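Local coordinates for RagB/SusD family nutrient uptake outer membrane protein (Bacteroides thetaiotaomicron, PDB 7KV2), which probably binds beta-glucan at the outer membrane surface, as a SusD-family glycan-binding protein that helps a gut bacterium take up nutrients, at residues E330-S333 with T337-N340; L431-A436 with I450-L455. All coordinates share one frame; numbering follows the deposited sequence.

Contact 1: residues E330-S333 with T337-N340; sequences ERYS and TRRN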
ATOM      1  N   GLU A 330      15.147 -10.361 -13.347  1.00 21.73           N
ATOM      2  CA  GLU A 330      15.975 -11.601 -13.431  1.00 22.44           C
ATOM      3  C   GLU A 330      15.600 -12.645 -12.381  1.00 22.46           C
ATOM      4  O   GLU A 330      15.940 -13.790 -12.613  1.00 21.16           O
ATOM      5  CB  GLU A 330      17.458 -11.264 -13.257  1.00 23.74           C
ATOM      6  CG  GLU A 330      17.976 -10.432 -14.385  1.00 25.80           C
ATOM      7  CD  GLU A 330      19.447 -10.044 -14.266  1.00 30.76           C
ATOM      8  OE1 GLU A 330      19.963  -9.958 -13.114  1.00 33.74           O
ATOM      9  OE2 GLU A 330      20.024  -9.751 -15.339  1.00 35.95           O
ATOM     10  N   ARG A 331      14.894 -12.313 -11.291  1.00 20.70           N
ATOM     11  CA  ARG A 331      14.607 -13.312 -10.225  1.00 22.89           C
ATOM     12  C   ARG A 331      13.443 -14.207 -10.665  1.00 22.92           C
ATOM     13  O   ARG A 331      13.344 -15.329 -10.125  1.00 24.58           O
ATOM     14  CB  ARG A 331      14.457 -12.638  -8.854  1.00 27.55           C
ATOM     15  CG  ARG A 331      13.051 -12.328  -8.361  1.00 30.64           C
ATOM     16  CD  ARG A 331      13.003 -11.912  -6.874  1.00 27.00           C
ATOM     17  NE  ARG A 331      13.976 -10.839  -6.587  1.00 26.40           N
ATOM     18  CZ  ARG A 331      13.689  -9.523  -6.535  1.00 28.28           C
ATOM     19  NH1 ARG A 331      12.460  -9.083  -6.760  1.00 25.37           N
ATOM     20  NH2 ARG A 331      14.640  -8.646  -6.257  1.00 23.98           N
ATOM     21  N   TYR A 332      12.659 -13.806 -11.673  1.00 21.65           N
ATOM     22  CA  TYR A 332      11.511 -14.576 -12.212  1.00 19.51           C
ATOM     23  C   TYR A 332      11.952 -15.653 -13.204  1.00 21.79           C
ATOM     24  O   TYR A 332      12.783 -15.381 -14.076  1.00 23.87           O
ATOM     25  CB  TYR A 332      10.503 -13.661 -12.931  1.00 20.87           C
ATOM     26  CG  TYR A 332       9.746 -12.769 -11.980  1.00 18.51           C
ATOM     27  CD1 TYR A 332       8.688 -13.251 -11.211  1.00 19.06           C
ATOM     28  CD2 TYR A 332      10.175 -11.464 -11.743  1.00 18.07           C
ATOM     29  CE1 TYR A 332       8.016 -12.430 -10.298  1.00 18.30           C
ATOM     30  CE2 TYR A 332       9.495 -10.642 -10.862  1.00 18.71           C
ATOM     31  CZ  TYR A 332       8.429 -11.125 -10.103  1.00 17.89           C
ATOM     32  OH  TYR A 332       7.812 -10.312  -9.160  1.00 18.29           O
ATOM     33  N   SER A 333      11.299 -16.805 -13.122  1.00 23.44           N
ATOM     34  CA  SER A 333      11.269 -17.818 -14.206  1.00 27.99           C
ATOM     35  C   SER A 333      10.558 -17.233 -15.444  1.00 31.08           C
ATOM     36  O   SER A 333       9.665 -16.374 -15.298  1.00 25.84           O
ATOM     37  CB  SER A 333      10.673 -19.090 -13.661  1.00 30.95           C
ATOM     38  OG  SER A 333      10.173 -19.906 -14.686  1.00 38.75           O
ATOM     39  N   THR A 337       4.100 -15.546 -15.018  1.00 16.72           N
ATOM     40  CA  THR A 337       3.307 -14.452 -15.655  1.00 18.43           C
ATOM     41  C   THR A 337       3.534 -13.128 -14.891  1.00 17.24           C
ATOM     42  O   THR A 337       3.231 -12.042 -15.449  1.00 16.96           O
ATOM     43  CB  THR A 337       1.812 -14.784 -15.733  1.00 19.65           C
ATOM     44  OG1 THR A 337       1.326 -14.970 -14.391  1.00 18.19           O
ATOM     45  CG2 THR A 337       1.561 -15.989 -16.623  1.00 20.45           C
ATOM     46  N   ARG A 338       3.935 -13.221 -13.627  1.00 16.38           N
ATOM     47  CA  ARG A 338       4.171 -12.014 -12.785  1.00 18.24           C
ATOM     48  C   ARG A 338       5.356 -11.206 -13.317  1.00 19.47           C
ATOM     49  O   ARG A 338       5.444 -10.007 -12.993  1.00 18.46           O
ATOM     50  CB  ARG A 338       4.362 -12.383 -11.327  1.00 16.28           C
ATOM     51  CG  ARG A 338       3.153 -13.097 -10.761  1.00 17.54           C
ATOM     52  CD  ARG A 338       3.396 -13.535  -9.352  1.00 17.12           C
ATOM     53  NE  ARG A 338       4.342 -14.668  -9.312  1.00 16.72           N
ATOM     54  CZ  ARG A 338       4.466 -15.522  -8.298  1.00 19.03           C
ATOM     55  NH1 ARG A 338       3.730 -15.395  -7.198  1.00 18.15           N
ATOM     56  NH2 ARG A 338       5.329 -16.532  -8.414  1.00 18.99           N
ATOM     57  N   ARG A 339       6.279 -11.820 -14.048  1.00 18.90           N
ATOM     58  CA  ARG A 339       7.498 -11.113 -14.466  1.00 20.13           C
ATOM     59  C   ARG A 339       7.055  -9.952 -15.363  1.00 20.26           C
ATOM     60  O   ARG A 339       7.426  -8.805 -15.073  1.00 19.63           O
ATOM     61  CB  ARG A 339       8.470 -12.000 -15.238  1.00 20.42           C
ATOM     62  CG  ARG A 339       9.756 -11.279 -15.591  1.00 21.59           C
ATOM     63  CD  ARG A 339      10.743 -12.198 -16.287  1.00 23.10           C
ATOM     64  NE  ARG A 339      10.287 -12.386 -17.667  1.00 24.51           N
ATOM     65  CZ  ARG A 339      10.913 -13.138 -18.551  1.00 31.09           C
ATOM     66  NH1 ARG A 339      12.023 -13.753 -18.201  1.00 30.25           N
ATOM     67  NH2 ARG A 339      10.451 -13.250 -19.789  1.00 34.06           N
ATOM     68  N   ASN A 340       6.323 -10.223 -16.443  1.00 18.29           N
ATOM     69  CA  ASN A 340       5.928  -9.128 -17.364  1.00 20.31           C
ATOM     70  C   ASN A 340       4.808  -8.268 -16.776  1.00 17.54           C
ATOM     71  O   ASN A 340       4.762  -7.052 -17.135  1.00 18.31           O
ATOM     72  CB  ASN A 340       5.653  -9.646 -18.777  1.00 22.15           C
ATOM     73  CG  ASN A 340       6.888 -10.280 -19.379  1.00 25.50           C
ATOM     74  OD1 ASN A 340       7.961 -10.301 -18.771  1.00 26.39           O
ATOM     75  ND2 ASN A 340       6.718 -10.878 -20.542  1.00 28.46           N
TER
HETATM   76  O   HOH W   1      13.635 -13.418 -15.704  1.00 24.39           O
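Tyr-332 and Arg-339 meet where two consecutive short helices, 326-331 and 337-342, are joined by a tight loop in the SusD-family region. Tyr-332, just past the first helix, leans on Arg-338 and Arg-339 of the second. Followed outward, its CB meets Arg-339 CB at 3.5 Å, with CG and CD of the same arginine a little farther off. The ring then lies against the helix backbone: Arg-339 CA stands over one face in a CH-pi contact, 3.9 Å from the Tyr-332 ring centroid and 17° off the normal. CD1 turns to Arg-339 N, and CE1 reaches Arg-338 CB at 3.8 Å. At the tip, OH hydrogen-bonds the backbone O of Leu-455, on helix 446-456.

Arg-339 runs the opposite way along the tyrosine. With CG anti to the backbone N (chi1 -177°), its methylenes lie along Tyr-332 CB before the chain bends at chi3. Its NE makes a weak bond to Asn-340 OD1, and NH1 also bonds Asn-334 OD1 in the loop. The Arg-338 side chain runs about perpendicular to that of Tyr-332, touching it through CB, and carries its guanidinium on to salt bridges with Asp-336, Glu-452 and Glu-456. One water closes the contact, donating to Tyr-332 O at 2.7 Å and accepting from Arg-339 NH1 at 3.0 Å, in the guanidinium plane.

Contact 2: residues L431-A436 with I450-L455; sequences LVHKRA and IEERHL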
ATOM      1  N   LEU A 431      -1.397 -22.653  -4.623  1.00 21.50           N
ATOM      2  CA  LEU A 431      -2.507 -22.013  -5.400  1.00 19.85           C
ATOM      3  C   LEU A 431      -1.972 -20.703  -6.000  1.00 17.73           C
ATOM      4  O   LEU A 431      -2.171 -20.445  -7.206  1.00 18.65           O
ATOM      5  CB  LEU A 431      -3.703 -21.759  -4.493  1.00 21.68           C
ATOM      6  CG  LEU A 431      -4.607 -22.964  -4.216  1.00 22.71           C
ATOM      7  CD1 LEU A 431      -5.665 -22.581  -3.209  1.00 23.20           C
ATOM      8  CD2 LEU A 431      -5.240 -23.465  -5.493  1.00 24.31           C
ATOM      9  N   VAL A 432      -1.217 -19.977  -5.202  1.00 18.22           N
ATOM     10  CA  VAL A 432      -0.546 -18.719  -5.620  1.00 18.00           C
ATOM     11  C   VAL A 432       0.579 -19.003  -6.630  1.00 19.57           C
ATOM     12  O   VAL A 432       0.644 -18.317  -7.704  1.00 17.97           O
ATOM     13  CB  VAL A 432      -0.035 -17.915  -4.410  1.00 18.88           C
ATOM     14  CG1 VAL A 432       0.734 -16.691  -4.870  1.00 21.80           C
ATOM     15  CG2 VAL A 432      -1.182 -17.519  -3.500  1.00 18.54           C
ATOM     16  N   HIS A 433       1.490 -19.933  -6.320  1.00 20.87           N
ATOM     17  CA  HIS A 433       2.646 -20.294  -7.176  1.00 20.68           C
ATOM     18  C   HIS A 433       2.146 -20.715  -8.561  1.00 21.54           C
ATOM     19  O   HIS A 433       2.686 -20.250  -9.612  1.00 19.32           O
ATOM     20  CB  HIS A 433       3.445 -21.396  -6.427  1.00 21.99           C
ATOM     21  CG  HIS A 433       4.810 -21.667  -6.945  1.00 22.99           C
ATOM     22  ND1 HIS A 433       5.893 -20.898  -6.581  1.00 21.65           N
ATOM     23  CD2 HIS A 433       5.279 -22.664  -7.745  1.00 24.12           C
ATOM     24  CE1 HIS A 433       6.985 -21.390  -7.143  1.00 26.84           C
ATOM     25  NE2 HIS A 433       6.638 -22.472  -7.890  1.00 24.22           N
ATOM     26  N   LYS A 434       1.115 -21.553  -8.580  1.00 20.20           N
ATOM     27  CA  LYS A 434       0.627 -22.149  -9.852  1.00 22.85           C
ATOM     28  C   LYS A 434      -0.259 -21.157 -10.596  1.00 20.27           C
ATOM     29  O   LYS A 434      -0.272 -21.228 -11.812  1.00 18.75           O
ATOM     30  CB  LYS A 434      -0.052 -23.498  -9.611  1.00 26.40           C
ATOM     31  CG  LYS A 434       0.949 -24.579  -9.232  1.00 33.95           C
ATOM     32  CD  LYS A 434       0.482 -25.972  -9.576  1.00 40.21           C
ATOM     33  CE  LYS A 434      -0.809 -26.292  -8.867  1.00 46.67           C
ATOM     34  NZ  LYS A 434      -0.991 -27.756  -8.724  1.00 57.35           N
ATOM     35  N   ARG A 435      -0.908 -20.216  -9.908  1.00 18.80           N
ATOM     36  CA  ARG A 435      -1.714 -19.194 -10.612  1.00 18.72           C
ATOM     37  C   ARG A 435      -0.766 -18.408 -11.528  1.00 18.21           C
ATOM     38  O   ARG A 435      -1.180 -18.087 -12.628  1.00 17.77           O
ATOM     39  CB  ARG A 435      -2.456 -18.275  -9.641  1.00 18.20           C
ATOM     40  CG  ARG A 435      -3.346 -17.258 -10.342  1.00 17.34           C
ATOM     41  CD  ARG A 435      -2.589 -15.956 -10.606  1.00 15.42           C
ATOM     42  NE  ARG A 435      -2.320 -15.201  -9.384  1.00 16.70           N
ATOM     43  CZ  ARG A 435      -3.161 -14.395  -8.722  1.00 16.12           C
ATOM     44  NH1 ARG A 435      -4.411 -14.249  -9.107  1.00 15.90           N
ATOM     45  NH2 ARG A 435      -2.756 -13.768  -7.624  1.00 16.61           N
ATOM     46  N   ALA A 436       0.480 -18.198 -11.108  1.00 16.56           N
ATOM     47  CA  ALA A 436       1.502 -17.443 -11.873  1.00 18.45           C
ATOM     48  C   ALA A 436       2.076 -18.221 -13.068  1.00 20.39           C
ATOM     49  O   ALA A 436       2.934 -17.657 -13.780  1.00 21.09           O
ATOM     50  CB  ALA A 436       2.580 -17.009 -10.929  1.00 19.53           C
ATOM     51  N   ILE A 450       7.920 -16.667   2.232  1.00 21.26           N
ATOM     52  CA  ILE A 450       8.401 -15.270   2.239  1.00 20.62           C
ATOM     53  C   ILE A 450       8.857 -14.908   0.817  1.00 21.55           C
ATOM     54  O   ILE A 450       8.528 -13.781   0.337  1.00 20.34           O
ATOM     55  CB  ILE A 450       9.488 -15.080   3.302  1.00 20.41           C
ATOM     56  CG1 ILE A 450       8.938 -15.344   4.706  1.00 25.12           C
ATOM     57  CG2 ILE A 450      10.099 -13.703   3.164  1.00 22.02           C
ATOM     58  CD1 ILE A 450       7.780 -14.430   5.046  1.00 32.96           C
ATOM     59  N   GLU A 451       9.536 -15.819   0.138  1.00 19.42           N
ATOM     60  CA  GLU A 451       9.957 -15.549  -1.258  1.00 20.03           C
ATOM     61  C   GLU A 451       8.731 -15.496  -2.196  1.00 19.44           C
ATOM     62  O   GLU A 451       8.788 -14.732  -3.192  1.00 17.69           O
ATOM     63  CB  GLU A 451      11.065 -16.493  -1.682  1.00 21.36           C
ATOM     64  CG  GLU A 451      11.570 -16.203  -3.084  1.00 21.50           C
ATOM     65  CD  GLU A 451      12.236 -14.854  -3.341  1.00 24.66           C
ATOM     66  OE1 GLU A 451      12.413 -14.007  -2.412  1.00 22.02           O
ATOM     67  OE2 GLU A 451      12.626 -14.658  -4.506  1.00 29.84           O
ATOM     68  N   GLU A 452       7.669 -16.260  -1.940  1.00 19.79           N
ATOM     69  CA  GLU A 452       6.467 -16.198  -2.807  1.00 18.87           C
ATOM     70  C   GLU A 452       5.826 -14.819  -2.633  1.00 17.97           C
ATOM     71  O   GLU A 452       5.425 -14.247  -3.627  1.00 16.69           O
ATOM     72  CB  GLU A 452       5.457 -17.298  -2.503  1.00 20.34           C
ATOM     73  CG  GLU A 452       4.411 -17.467  -3.586  1.00 20.62           C
ATOM     74  CD  GLU A 452       4.944 -18.085  -4.863  1.00 22.06           C
ATOM     75  OE1 GLU A 452       5.957 -18.853  -4.778  1.00 22.09           O
ATOM     76  OE2 GLU A 452       4.418 -17.724  -5.939  1.00 21.73           O
ATOM     77  N   ARG A 453       5.777 -14.281  -1.412  1.00 17.73           N
ATOM     78  CA  ARG A 453       5.306 -12.902  -1.174  1.00 17.92           C
ATOM     79  C   ARG A 453       6.135 -11.933  -2.017  1.00 18.08           C
ATOM     80  O   ARG A 453       5.577 -10.997  -2.608  1.00 17.74           O
ATOM     81  CB  ARG A 453       5.374 -12.536   0.305  1.00 18.92           C
ATOM     82  CG  ARG A 453       4.493 -13.366   1.210  1.00 17.90           C
ATOM     83  CD  ARG A 453       4.684 -12.990   2.674  1.00 19.61           C
ATOM     84  NE  ARG A 453       4.103 -11.678   2.943  1.00 20.66           N
ATOM     85  CZ  ARG A 453       2.839 -11.413   3.253  1.00 20.28           C
ATOM     86  NH1 ARG A 453       1.948 -12.368   3.525  1.00 19.74           N
ATOM     87  NH2 ARG A 453       2.489 -10.150   3.361  1.00 22.98           N
ATOM     88  N   HIS A 454       7.457 -12.113  -2.011  1.00 18.30           N
ATOM     89  CA  HIS A 454       8.427 -11.253  -2.707  1.00 17.66           C
ATOM     90  C   HIS A 454       8.066 -11.219  -4.208  1.00 16.75           C
ATOM     91  O   HIS A 454       8.069 -10.143  -4.795  1.00 16.21           O
ATOM     92  CB  HIS A 454       9.846 -11.795  -2.447  1.00 18.12           C
ATOM     93  CG  HIS A 454      10.916 -10.896  -2.950  1.00 18.41           C
ATOM     94  ND1 HIS A 454      12.216 -11.325  -3.111  1.00 19.35           N
ATOM     95  CD2 HIS A 454      10.884  -9.595  -3.302  1.00 19.55           C
ATOM     96  CE1 HIS A 454      12.953 -10.319  -3.529  1.00 20.80           C
ATOM     97  NE2 HIS A 454      12.152  -9.237  -3.685  1.00 19.75           N
ATOM     98  N   LEU A 455       7.802 -12.387  -4.782  1.00 15.98           N
ATOM     99  CA  LEU A 455       7.451 -12.542  -6.219  1.00 17.70           C
ATOM    100  C   LEU A 455       6.067 -11.913  -6.481  1.00 15.83           C
ATOM    101  O   LEU A 455       5.886 -11.339  -7.560  1.00 15.98           O
ATOM    102  CB  LEU A 455       7.432 -14.044  -6.540  1.00 17.83           C
ATOM    103  CG  LEU A 455       8.783 -14.773  -6.513  1.00 19.07           C
ATOM    104  CD1 LEU A 455       8.591 -16.268  -6.739  1.00 19.95           C
ATOM    105  CD2 LEU A 455       9.721 -14.248  -7.585  1.00 19.31           C
TER
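Helices 425-435 and 446-456 come closest at His-433 and Glu-452, whose CA atoms lie 7.1 Å apart, so side chains rather than backbones fill the space between them. Glu-452 carries the contact. Its CB points toward the other helix, CG is anti to the backbone N, and a bend at chi2 of 71° turns the carboxylate toward His-433.

There OE1 accepts a short, nearly straight hydrogen bond from His-433 ND1, 2.7 Å long with an angle of 171° at the hydrogen. The oxygen sits at the edge of the imidazole, in the ring plane, but the ring approaches it from above the carboxylate plane; the two planes are 65° apart. The bond thus uses the N-H of the histidine squarely, while the carboxylate is tilted. OE2, the other oxygen, packs 3.4 Å from His-433 CA and forms a salt bridge with Arg-338 NH1. The buried carboxylate is therefore shared between a histidine and an arginine, which would probably favour its charged form.

Val-432 CG1 rests 4.0 Å from Glu-452 CG, the two side chains running antiparallel alongside one another. Ile-442, in the connecting segment, touches both His-433 and Glu-452. On another side of helix 446-456, His-454 ND1 donates to Glu-451 OE1 at 2.8 Å, on its syn side but tilted out of the carboxylate plane, while His-454 NE2 bonds Asp-80. The two helices follow one another in the chain, and their contact is a buried His-carboxylate hydrogen bond flanked by valine packing within the helical SusD-family region.

Overall arrangement
Contact 1 comes wholly before contact 2 in sequence, yet their centres are about 11 Å apart, and both belong to the SusD-family region. Contact 1 joins helices 326-331 and 337-342, and contact 2 joins 425-435 and 446-456. The pairs are stitched together by backbone as well as side chains: Thr-337 N lies 2.7 Å from Ala-436 O, probably hydrogen-bonded, while Arg-331 packs on His-454. The 330-340 region is thereby joined to helix 446-456 and to the residue just past helix 425-435, bringing regions about a hundred residues apart into one cluster. The sodium ion lies beyond contact 2, about 12 Å from the Val-432 side chain.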